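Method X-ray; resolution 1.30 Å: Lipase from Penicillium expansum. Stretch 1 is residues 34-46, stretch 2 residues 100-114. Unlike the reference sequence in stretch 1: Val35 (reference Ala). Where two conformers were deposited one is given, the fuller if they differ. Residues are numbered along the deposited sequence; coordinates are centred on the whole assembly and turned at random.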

# COMPACT_ATOMS: atom_id res chain seq x y z
N ILE A 34 -5.00 13.18 11.48
CA ILE A 34 -4.27 13.57 10.28
C ILE A 34 -3.58 14.90 10.51
O ILE A 34 -4.26 15.90 10.75
N VAL A 35 -2.26 14.92 10.42
CA VAL A 35 -1.48 16.12 10.70
C VAL A 35 -1.02 16.83 9.44
O VAL A 35 -0.73 18.03 9.46
N LYS A 36 -0.97 16.12 8.32
CA LYS A 36 -0.48 16.71 7.07
C LYS A 36 -1.20 16.09 5.89
O LYS A 36 -1.33 14.86 5.82
N ARG A 37 -1.72 16.92 5.00
CA ARG A 37 -2.41 16.42 3.81
C ARG A 37 -1.53 16.58 2.60
O ARG A 37 -1.05 17.67 2.32
N ILE A 38 -1.19 15.43 2.00
CA ILE A 38 -0.25 15.28 0.89
C ILE A 38 -0.99 15.44 -0.44
O ILE A 38 -2.04 14.83 -0.66
N TYR A 39 -0.51 16.33 -1.30
CA TYR A 39 -1.19 16.58 -2.57
C TYR A 39 -0.18 16.92 -3.68
O TYR A 39 0.80 17.62 -3.41
N ASP A 40 -0.24 16.16 -4.77
CA ASP A 40 0.41 16.55 -6.04
C ASP A 40 -0.58 16.55 -7.22
O ASP A 40 -1.09 15.52 -7.62
N LEU A 41 -0.86 17.76 -7.72
CA LEU A 41 -1.92 17.99 -8.70
C LEU A 41 -1.65 17.24 -10.00
O LEU A 41 -2.53 16.57 -10.55
N VAL A 42 -0.42 17.36 -10.49
CA VAL A 42 -0.04 16.89 -11.82
C VAL A 42 -0.05 15.37 -11.91
O VAL A 42 -0.60 14.80 -12.87
N THR A 43 0.39 14.73 -10.83
CA THR A 43 0.34 13.28 -10.72
C THR A 43 -0.94 12.81 -10.02
O THR A 43 -1.21 11.60 -9.94
N ASP A 44 -1.79 13.77 -9.66
CA ASP A 44 -3.00 13.50 -8.89
C ASP A 44 -2.72 12.58 -7.69
O ASP A 44 -3.53 11.71 -7.37
N THR A 45 -1.60 12.82 -7.01
CA THR A 45 -1.19 12.01 -5.84
C THR A 45 -1.74 12.67 -4.59
O THR A 45 -1.56 13.86 -4.38
N ASN A 46 -2.48 11.90 -3.80
CA ASN A 46 -3.11 12.42 -2.61
C ASN A 46 -2.87 11.44 -1.49
O ASN A 46 -2.82 10.23 -1.70
N HIS A 100 6.93 5.38 -9.64
CA HIS A 100 8.04 6.19 -9.16
C HIS A 100 7.78 7.68 -9.28
O HIS A 100 8.13 8.45 -8.37
N ARG A 101 7.20 8.11 -10.39
CA ARG A 101 6.97 9.54 -10.57
C ARG A 101 6.07 10.16 -9.50
O ARG A 101 6.46 11.13 -8.85
N PRO A 102 4.85 9.61 -9.31
CA PRO A 102 4.01 10.18 -8.24
C PRO A 102 4.63 10.04 -6.85
O PRO A 102 4.57 10.97 -6.07
N TRP A 103 5.24 8.89 -6.54
CA TRP A 103 5.87 8.79 -5.21
C TRP A 103 6.97 9.84 -5.03
O TRP A 103 7.04 10.51 -4.00
N SER A 104 7.83 9.99 -6.03
CA SER A 104 8.96 10.91 -5.90
C SER A 104 8.50 12.34 -5.74
O SER A 104 9.16 13.13 -5.06
N ALA A 105 7.32 12.65 -6.25
CA ALA A 105 6.74 13.99 -6.09
C ALA A 105 6.43 14.32 -4.63
O ALA A 105 6.50 15.48 -4.24
N VAL A 106 6.04 13.30 -3.85
CA VAL A 106 5.58 13.52 -2.47
C VAL A 106 6.55 12.98 -1.43
O VAL A 106 6.37 13.25 -0.24
N HIS A 107 7.58 12.28 -1.88
CA HIS A 107 8.50 11.58 -1.00
C HIS A 107 9.07 12.49 0.09
O HIS A 107 9.05 12.15 1.27
N ASP A 108 9.69 13.59 -0.32
CA ASP A 108 10.40 14.42 0.66
C ASP A 108 9.43 15.06 1.66
O ASP A 108 9.74 15.14 2.85
N THR A 109 8.25 15.46 1.20
CA THR A 109 7.23 15.99 2.08
C THR A 109 6.81 14.95 3.13
O THR A 109 6.71 15.27 4.31
N ILE A 110 6.60 13.71 2.70
CA ILE A 110 6.18 12.66 3.61
C ILE A 110 7.31 12.33 4.60
O ILE A 110 7.06 12.26 5.81
N ILE A 111 8.54 12.13 4.11
CA ILE A 111 9.64 11.83 5.01
C ILE A 111 9.83 12.94 6.06
O ILE A 111 10.05 12.67 7.24
N THR A 112 9.73 14.19 5.63
CA THR A 112 9.87 15.32 6.55
C THR A 112 8.81 15.30 7.65
O THR A 112 9.12 15.49 8.82
N GLU A 113 7.57 15.02 7.29
CA GLU A 113 6.50 14.99 8.28
C GLU A 113 6.64 13.79 9.20
O GLU A 113 6.47 13.91 10.42
N VAL A 114 7.01 12.64 8.66
CA VAL A 114 7.22 11.47 9.51
C VAL A 114 8.35 11.75 10.53
O VAL A 114 8.23 11.40 11.71

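The helix of residues 100-114 lies across the strand of residues 34-40 and the turn that follows it, running nearly antiparallel to the strand (145°), with the axes 8.6 Å apart at closest approach. No hydrogen bond joins the two stretches, so side-chain packing makes the contact. Along the helix, Arg101 is the first residue to take part: its CA-to-CB bond points sideways, but an extended chain (chi1 to chi3 all t) carries the guanidinium nearer, and Thr43 CG2 covers one of its faces, 3.8 Å from NH1. Pro102 fits against the turn where the backbones come closest, with Thr43 CA 5.4 Å from Pro102 CA. Its ring carbon CB lies 3.1 Å from Thr45 OG1 and 3.9 Å from Thr43 CB.

The hydroxyls facing this proline find their partners within their own stretch. Thr45 OG1 (chi1 m) donates to Thr43 OG1 at 2.5 Å, and Thr43 OG1 (chi1 p) donates in turn to Asp40 OD2 at a very short 2.4 Å, a relay that ties the turn together beneath the helix. Trp103 points away. Ala105 points toward the strand, its CB 3.7 Å from Asp40 CG; the small methyl packs against the carboxylate without pairing with it.

Val106 (chi1 m) forms the buried centre. Its CG1 meets Ile38 CG2 at 3.4 Å and Thr45 CG2 at 3.8 Å, thus touching both strand segments. One turn on, Thr109 (m) sets CG2 3.8 Å from Ile38 CD1 and 3.9 Å from Lys36 CE. Ile110 (m, t) starts sideways, yet its CG1 reaches Ile38 CD1 at 3.6 Å, extending the apolar cluster around Ile38 (m, m). Glu113 (t, p) closes the interface: its CG packs 3.7 Å from Lys36 CB, an aliphatic contact, while the lysine's end leads away.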

# COMPACT_ATOMS: atom_id res chain seq x y z
CB ILE A 34 -5.21 13.64 9.03
CG1 ILE A 34 -5.86 12.28 8.75
CG2 ILE A 34 -4.43 14.12 7.80
CD1 ILE A 34 -7.17 12.35 7.93
CB VAL A 35 -0.27 15.80 11.55
CG1 VAL A 35 -0.68 15.22 12.87
CG2 VAL A 35 0.57 14.84 10.85
CB LYS A 36 1.03 16.46 6.96
CG LYS A 36 1.71 16.98 5.72
CD LYS A 36 1.91 18.46 5.84
CE LYS A 36 3.04 18.96 4.95
NZ LYS A 36 3.15 20.43 5.15
CB ARG A 37 -3.76 17.12 3.67
CG ARG A 37 -4.62 16.94 4.94
CD ARG A 37 -5.91 17.74 4.94
NE ARG A 37 -6.96 17.06 4.19
CZ ARG A 37 -7.75 16.13 4.71
NH1 ARG A 37 -7.67 15.82 5.99
NH2 ARG A 37 -8.72 15.60 3.97
CB ILE A 38 0.38 13.86 0.93
CG1 ILE A 38 1.05 13.58 2.28
CG2 ILE A 38 1.35 13.69 -0.24
CD1 ILE A 38 2.21 14.51 2.62
CB TYR A 39 -2.21 17.70 -2.39
CG TYR A 39 -3.08 17.98 -3.60
CD1 TYR A 39 -3.69 16.95 -4.31
CD2 TYR A 39 -3.38 19.29 -3.96
CE1 TYR A 39 -4.45 17.21 -5.44
CE2 TYR A 39 -4.16 19.56 -5.07
CZ TYR A 39 -4.70 18.52 -5.80
OH TYR A 39 -5.52 18.80 -6.87
CB ASP A 40 1.60 15.63 -6.35
CG ASP A 40 2.44 16.13 -7.52
OD1 ASP A 40 2.95 17.27 -7.43
OD2 ASP A 40 2.43 15.47 -8.58
CB LEU A 41 -2.02 19.49 -8.99
CG LEU A 41 -2.32 20.42 -7.80
CD1 LEU A 41 -1.51 21.71 -7.89
CD2 LEU A 41 -3.80 20.73 -7.74
CB VAL A 42 1.34 17.44 -12.24
CG1 VAL A 42 1.25 18.93 -12.48
CG2 VAL A 42 2.37 17.16 -11.17
CB THR A 43 1.60 12.73 -10.01
OG1 THR A 43 1.62 13.18 -8.65
CG2 THR A 43 2.87 13.22 -10.70
CB ASP A 44 -4.09 12.90 -9.80
CG ASP A 44 -5.46 12.89 -9.14
OD1 ASP A 44 -5.76 13.82 -8.35
OD2 ASP A 44 -6.21 11.92 -9.36
CB THR A 45 0.35 11.97 -5.69
OG1 THR A 45 0.94 11.47 -6.90
CG2 THR A 45 0.75 11.04 -4.53
CB ASN A 46 -4.61 12.58 -2.84
CG ASN A 46 -4.95 13.77 -3.70
OD1 ASN A 46 -5.27 14.84 -3.19
ND2 ASN A 46 -4.94 13.57 -5.02
CB HIS A 100 9.34 5.81 -9.86
CG HIS A 100 10.51 6.66 -9.46
ND1 HIS A 100 11.25 6.45 -8.31
CD2 HIS A 100 10.96 7.83 -9.97
CE1 HIS A 100 12.18 7.38 -8.21
NE2 HIS A 100 12.07 8.19 -9.24
CB ARG A 101 6.48 9.86 -11.99
CG ARG A 101 6.34 11.34 -12.27
CD ARG A 101 6.43 11.61 -13.78
NE ARG A 101 6.03 12.98 -14.10
CZ ARG A 101 4.77 13.36 -14.30
NH1 ARG A 101 3.80 12.46 -14.32
NH2 ARG A 101 4.50 14.63 -14.57
CB PRO A 102 2.70 9.40 -8.36
CG PRO A 102 3.02 8.17 -9.19
CD PRO A 102 4.11 8.64 -10.13
CB TRP A 103 6.43 7.40 -4.95
CG TRP A 103 7.03 7.31 -3.59
CD1 TRP A 103 8.37 7.44 -3.28
CD2 TRP A 103 6.32 7.41 -2.35
NE1 TRP A 103 8.52 7.58 -1.91
CE2 TRP A 103 7.29 7.51 -1.32
CE3 TRP A 103 4.96 7.35 -1.99
CZ2 TRP A 103 6.94 7.65 0.02
CZ3 TRP A 103 4.61 7.44 -0.65
CH2 TRP A 103 5.61 7.56 0.34
CB SER A 104 9.88 10.76 -7.11
OG SER A 104 9.28 11.29 -8.28
CB ALA A 105 5.50 14.16 -6.95
CB VAL A 106 4.17 12.91 -2.23
CG1 VAL A 106 3.12 13.60 -3.11
CG2 VAL A 106 4.17 11.39 -2.47
CB HIS A 107 9.63 10.96 -1.82
CG HIS A 107 10.66 10.23 -1.01
ND1 HIS A 107 11.89 10.76 -0.69
CD2 HIS A 107 10.67 8.96 -0.58
CE1 HIS A 107 12.59 9.86 -0.03
NE2 HIS A 107 11.88 8.74 0.02
CB ASP A 108 11.23 15.51 -0.02
CG ASP A 108 12.48 14.97 -0.70
OD1 ASP A 108 13.06 14.00 -0.19
OD2 ASP A 108 13.06 15.74 -1.49
CB THR A 109 6.01 16.45 1.28
OG1 THR A 109 6.42 17.44 0.33
CG2 THR A 109 4.96 17.06 2.20
CB ILE A 110 5.75 11.42 2.83
CG1 ILE A 110 4.44 11.71 2.10
CG2 ILE A 110 5.59 10.24 3.75
CD1 ILE A 110 4.00 10.64 1.11
CB ILE A 111 10.96 11.58 4.23
CG1 ILE A 111 10.81 10.37 3.29
CG2 ILE A 111 12.12 11.36 5.19
CD1 ILE A 111 10.43 9.07 3.96
CB THR A 112 9.82 16.65 5.78
OG1 THR A 112 10.95 16.72 4.90
CG2 THR A 112 9.90 17.84 6.74
CB GLU A 113 5.13 15.01 7.61
CG GLU A 113 3.97 14.91 8.59
CD GLU A 113 3.84 16.12 9.52
OE1 GLU A 113 4.50 17.16 9.29
OE2 GLU A 113 2.94 16.09 10.39
CB VAL A 114 7.49 10.19 8.69
CG1 VAL A 114 7.93 9.03 9.61
CG2 VAL A 114 6.26 9.82 7.87